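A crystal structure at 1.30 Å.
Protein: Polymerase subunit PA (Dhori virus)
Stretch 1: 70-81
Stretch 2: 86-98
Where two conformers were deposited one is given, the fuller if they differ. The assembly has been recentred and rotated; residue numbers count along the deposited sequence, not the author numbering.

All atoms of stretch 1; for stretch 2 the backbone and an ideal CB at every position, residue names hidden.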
# COMPACT_ATOMS: atom_id res chain seq x y z
N VAL A 70 -14.76 -8.56 -7.66
CA VAL A 70 -14.01 -8.18 -8.83
C VAL A 70 -12.60 -8.74 -8.75
O VAL A 70 -12.09 -9.33 -9.66
CB VAL A 70 -14.04 -6.65 -9.06
CG1 VAL A 70 -13.10 -6.26 -10.18
CG2 VAL A 70 -15.52 -6.24 -9.43
N ALA A 71 -11.98 -8.58 -7.60
CA ALA A 71 -10.63 -9.13 -7.40
C ALA A 71 -10.66 -10.66 -7.61
O ALA A 71 -9.77 -11.24 -8.19
CB ALA A 71 -10.15 -8.87 -5.99
N ASP A 72 -11.71 -11.27 -7.10
CA ASP A 72 -11.87 -12.75 -7.39
C ASP A 72 -11.99 -13.07 -8.85
O ASP A 72 -11.35 -14.02 -9.26
CB ASP A 72 -13.07 -13.31 -6.61
CG ASP A 72 -12.96 -14.78 -6.36
OD1 ASP A 72 -11.84 -15.30 -6.20
OD2 ASP A 72 -14.02 -15.42 -6.39
N GLN A 73 -12.73 -12.26 -9.63
CA GLN A 73 -12.76 -12.42 -11.09
C GLN A 73 -11.32 -12.37 -11.67
O GLN A 73 -10.92 -13.20 -12.51
CB GLN A 73 -13.61 -11.31 -11.71
CG GLN A 73 -15.12 -11.41 -11.48
CD GLN A 73 -15.89 -10.16 -11.93
OE1 GLN A 73 -15.29 -9.18 -12.45
NE2 GLN A 73 -17.19 -10.16 -11.66
N GLU A 74 -10.56 -11.35 -11.26
CA GLU A 74 -9.18 -11.11 -11.69
C GLU A 74 -8.32 -12.34 -11.34
O GLU A 74 -7.56 -12.85 -12.20
CB GLU A 74 -8.62 -9.82 -11.02
CG GLU A 74 -9.28 -8.51 -11.47
CD GLU A 74 -9.01 -8.02 -12.91
OE1 GLU A 74 -8.42 -8.76 -13.74
OE2 GLU A 74 -9.42 -6.85 -13.22
N MET A 75 -8.42 -12.80 -10.09
CA MET A 75 -7.59 -13.96 -9.60
C MET A 75 -7.90 -15.24 -10.38
O MET A 75 -7.06 -15.92 -10.84
CB MET A 75 -7.82 -14.17 -8.09
CG MET A 75 -7.04 -13.09 -7.32
SD MET A 75 -7.15 -13.27 -5.53
CE MET A 75 -8.85 -12.82 -5.15
N LYS A 76 -9.19 -15.50 -10.60
CA LYS A 76 -9.64 -16.67 -11.37
C LYS A 76 -9.15 -16.56 -12.82
O LYS A 76 -8.64 -17.57 -13.37
CB LYS A 76 -11.14 -16.84 -11.31
CG LYS A 76 -11.62 -17.37 -9.98
CD LYS A 76 -13.14 -17.55 -9.95
CE LYS A 76 -13.63 -18.04 -8.59
NZ LYS A 76 -13.87 -19.51 -8.50
N ARG A 77 -9.27 -15.37 -13.42
CA ARG A 77 -8.85 -15.15 -14.83
C ARG A 77 -7.30 -15.37 -14.97
O ARG A 77 -6.82 -15.93 -15.97
CB ARG A 77 -9.20 -13.75 -15.30
CG ARG A 77 -9.01 -13.60 -16.82
CD ARG A 77 -9.69 -12.36 -17.41
NE ARG A 77 -9.15 -12.05 -18.74
CZ ARG A 77 -9.63 -12.46 -19.93
NH1 ARG A 77 -10.73 -13.20 -20.06
NH2 ARG A 77 -8.99 -12.08 -21.03
N GLN A 78 -6.52 -14.97 -13.99
CA GLN A 78 -5.07 -15.13 -14.01
C GLN A 78 -4.58 -16.46 -13.45
O GLN A 78 -3.40 -16.74 -13.43
CB GLN A 78 -4.33 -14.04 -13.25
CG GLN A 78 -4.57 -12.67 -13.89
CD GLN A 78 -3.92 -12.53 -15.22
OE1 GLN A 78 -2.92 -13.20 -15.50
NE2 GLN A 78 -4.41 -11.63 -16.04
N ASN A 79 -5.50 -17.25 -12.93
CA ASN A 79 -5.15 -18.46 -12.19
C ASN A 79 -4.11 -18.22 -11.10
O ASN A 79 -3.19 -18.98 -10.96
CB ASN A 79 -4.67 -19.56 -13.18
CG ASN A 79 -4.65 -20.94 -12.55
OD1 ASN A 79 -5.49 -21.27 -11.66
ND2 ASN A 79 -3.70 -21.77 -12.98
N LEU A 80 -4.36 -17.14 -10.34
CA LEU A 80 -3.56 -16.79 -9.17
C LEU A 80 -4.50 -16.76 -8.00
O LEU A 80 -5.27 -15.83 -7.80
CB LEU A 80 -2.89 -15.43 -9.31
CG LEU A 80 -1.82 -15.34 -10.32
CD1 LEU A 80 -1.54 -13.85 -10.57
CD2 LEU A 80 -0.56 -16.13 -9.93
N ILE A 81 -4.55 -17.90 -7.28
CA ILE A 81 -5.60 -18.16 -6.28
C ILE A 81 -4.95 -18.22 -4.90
O ILE A 81 -3.82 -18.73 -4.72
CB ILE A 81 -6.27 -19.52 -6.54
CG1 ILE A 81 -6.65 -19.70 -8.05
CG2 ILE A 81 -7.54 -19.63 -5.64
CD1 ILE A 81 -7.54 -18.64 -8.67
N UNK A 86 -8.66 -11.87 3.32
CA UNK A 86 -8.42 -10.64 2.56
C UNK A 86 -7.64 -10.95 1.26
O UNK A 86 -6.70 -11.72 1.26
CB UNK A 86 -7.65 -9.63 3.42
N UNK A 87 -8.08 -10.34 0.16
CA UNK A 87 -7.45 -10.57 -1.14
C UNK A 87 -6.13 -9.79 -1.21
O UNK A 87 -5.88 -8.81 -0.53
CB UNK A 87 -8.39 -10.16 -2.28
N UNK A 88 -5.14 -10.31 -2.00
CA UNK A 88 -3.90 -9.53 -2.11
C UNK A 88 -4.17 -8.14 -2.64
O UNK A 88 -5.03 -7.95 -3.53
CB UNK A 88 -2.89 -10.24 -3.02
N UNK A 89 -3.37 -7.17 -2.21
CA UNK A 89 -3.47 -5.79 -2.70
C UNK A 89 -3.10 -5.62 -4.16
O UNK A 89 -3.68 -4.81 -4.88
CB UNK A 89 -2.57 -4.88 -1.86
N UNK A 90 -2.13 -6.44 -4.61
CA UNK A 90 -1.78 -6.50 -6.00
C UNK A 90 -1.57 -7.96 -6.44
O UNK A 90 -1.20 -8.81 -5.65
CB UNK A 90 -0.53 -5.66 -6.26
N UNK A 91 -1.79 -8.25 -7.73
CA UNK A 91 -1.34 -9.44 -8.37
C UNK A 91 -0.10 -9.10 -9.20
O UNK A 91 -0.18 -8.19 -10.02
CB UNK A 91 -2.45 -10.05 -9.23
N UNK A 92 1.02 -9.82 -9.01
CA UNK A 92 2.22 -9.63 -9.75
C UNK A 92 2.21 -10.70 -10.84
O UNK A 92 2.40 -11.89 -10.55
CB UNK A 92 3.46 -9.71 -8.86
N UNK A 93 1.93 -10.29 -12.08
CA UNK A 93 1.76 -11.24 -13.17
C UNK A 93 3.10 -11.77 -13.70
O UNK A 93 3.17 -12.80 -14.45
CB UNK A 93 0.97 -10.58 -14.31
N UNK A 94 4.19 -11.11 -13.36
CA UNK A 94 5.56 -11.58 -13.76
C UNK A 94 5.97 -12.69 -12.86
O UNK A 94 6.33 -13.79 -13.35
CB UNK A 94 6.60 -10.46 -13.70
N UNK A 95 5.95 -12.44 -11.58
CA UNK A 95 6.41 -13.41 -10.57
C UNK A 95 5.33 -14.43 -10.19
O UNK A 95 5.65 -15.45 -9.55
CB UNK A 95 6.87 -12.67 -9.31
N UNK A 96 4.07 -14.18 -10.58
CA UNK A 96 2.95 -15.07 -10.24
C UNK A 96 2.81 -15.11 -8.70
O UNK A 96 2.77 -16.19 -8.11
CB UNK A 96 3.17 -16.47 -10.81
N UNK A 97 2.66 -13.93 -8.12
CA UNK A 97 2.58 -13.79 -6.67
C UNK A 97 1.41 -12.84 -6.35
O UNK A 97 1.12 -11.93 -7.17
CB UNK A 97 3.90 -13.27 -6.09
N UNK A 98 0.84 -13.00 -5.17
CA UNK A 98 -0.04 -12.04 -4.60
C UNK A 98 0.77 -11.17 -3.66
O UNK A 98 1.52 -11.70 -2.83
CB UNK A 98 -1.21 -12.72 -3.89

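Position 86 has nothing of the helix within reach of its CB, so stretch 1 sets no rule there; it is Asn 86. At 87 CA-to-CB points toward the helix, and the ideal CB lies 3.9 Å from Met 75 CE and 4.3 Å from Ala 71 CB. Only apolar surface is on offer and the space is short, so a small or branched aliphatic residue suits. Val 87 sets CG1 3.6 Å from Met 75 CE and CG2 3.9 Å from Ala 71 CB.

Position 88 points sideways, with phi of -58° and psi of 148°, angles that many residues accept and proline favours. The deposited Pro 88 turns its ring to use: CD packs 3.8 Å from Met 75 SD. Positions 89 and 90 are out of reach, and stretch 1 cannot choose between candidates; they are Asp 89 and Leu 90.

Position 91, in a strand, points toward stretch 1, its ideal CB 4.1 Å from Leu 80 CD1, with Met 75 beyond. Leucine, isoleucine or methionine could fill such a greasy gap. Leu 91 does so, its CD1 reaching to 3.9 Å from Met 75 CG.

At 92 the CB points away, and the backbone is the better guide: the chain turns back, with 97 N to 92 O at 3.2 Å. A short acceptor could hold the amides that follow. Asp 92 does this, OD1 accepting from the backbone N of 94 and of 95, each at 3.0 Å.

At 93 CA-to-CB points sideways, and the ideal CB lies 4.8 Å from Gln 78 OE1, with Leu 80 CD1 in range of a longer chain. A polar group might address the amide, an aliphatic one the leucine. Leu 93 takes the second course: CD2 lies 3.8 Å from Leu 80 CD1 and 3.7 Å from Gln 78 OE1. Positions 94 and 95 are beyond reach of stretch 1, which leaves the choice open; they are Lys 94 and Glu 95.

Position 96 has positive phi, 63°, which favours glycine or asparagine, yet its CB stands 3.8 Å from Leu 80 CD2, and stretch 1 offers the carbonyl of Gln 78, which accepts no backbone bond within the stretch. A long donor could reach it. Arg 96 bends through three m rotamers so that NH2 and NH1 both donate to Gln 78 O, at 2.8 and 2.9 Å, while Leu 80 CD2 covers one guanidinium face, 3.4 Å from CZ. A water accepts a weak bond from NH1 and donates to Gln 78 OE1.

Position 97 points away; it is Lys 97. Position 98 makes no contact and is Gly 98.

Stretch 2 86-98: NVPDLLDLKERKG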
# COMPACT_ATOMS: atom_id res chain seq x y z
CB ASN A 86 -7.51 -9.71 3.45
CG ASN A 86 -6.26 -10.45 4.07
OD1 ASN A 86 -6.36 -11.55 4.76
ND2 ASN A 86 -5.09 -9.81 3.92
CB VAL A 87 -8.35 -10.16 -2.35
CG1 VAL A 87 -9.70 -10.82 -2.24
CG2 VAL A 87 -8.51 -8.66 -2.45
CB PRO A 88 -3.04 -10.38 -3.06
CG PRO A 88 -3.68 -11.74 -3.04
CD PRO A 88 -5.08 -11.56 -2.79
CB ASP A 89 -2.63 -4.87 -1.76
CG ASP A 89 -3.12 -4.90 -0.36
OD1 ASP A 89 -4.37 -4.59 -0.20
OD2 ASP A 89 -2.35 -5.15 0.56
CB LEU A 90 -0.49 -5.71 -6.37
CG LEU A 90 -0.29 -4.30 -5.89
CD1 LEU A 90 0.36 -4.26 -4.50
CD2 LEU A 90 0.48 -3.47 -6.91
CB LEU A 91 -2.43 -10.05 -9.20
CG LEU A 91 -3.77 -10.37 -8.58
CD1 LEU A 91 -4.68 -11.02 -9.61
CD2 LEU A 91 -3.59 -11.19 -7.30
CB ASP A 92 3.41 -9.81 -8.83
CG ASP A 92 4.74 -9.69 -9.53
OD1 ASP A 92 4.83 -9.75 -10.76
OD2 ASP A 92 5.77 -9.51 -8.81
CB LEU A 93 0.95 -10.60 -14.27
CG LEU A 93 -0.40 -9.99 -13.86
CD1 LEU A 93 -1.18 -9.47 -15.08
CD2 LEU A 93 -1.20 -11.04 -13.10
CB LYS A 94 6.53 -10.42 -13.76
CG LYS A 94 7.95 -10.86 -14.01
CD LYS A 94 8.88 -9.68 -13.80
CE LYS A 94 10.33 -10.07 -13.99
NZ LYS A 94 11.15 -8.90 -13.62
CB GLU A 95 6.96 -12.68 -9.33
CG GLU A 95 8.18 -11.82 -9.64
CD GLU A 95 9.34 -12.58 -10.20
OE1 GLU A 95 9.43 -13.78 -9.90
OE2 GLU A 95 10.14 -11.96 -10.91
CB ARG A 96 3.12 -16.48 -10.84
CG ARG A 96 3.45 -16.48 -12.31
CD ARG A 96 2.15 -16.16 -13.09
NE ARG A 96 1.11 -17.17 -12.77
CZ ARG A 96 -0.15 -17.09 -13.14
NH1 ARG A 96 -0.56 -16.03 -13.79
NH2 ARG A 96 -1.05 -18.02 -12.72
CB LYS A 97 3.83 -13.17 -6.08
CG LYS A 97 5.17 -13.83 -6.32
CD LYS A 97 5.44 -15.01 -5.46
CE LYS A 97 6.72 -15.72 -5.78
NZ LYS A 97 6.82 -16.99 -5.05
O HOH W 1 -2.46 -15.69 -16.47
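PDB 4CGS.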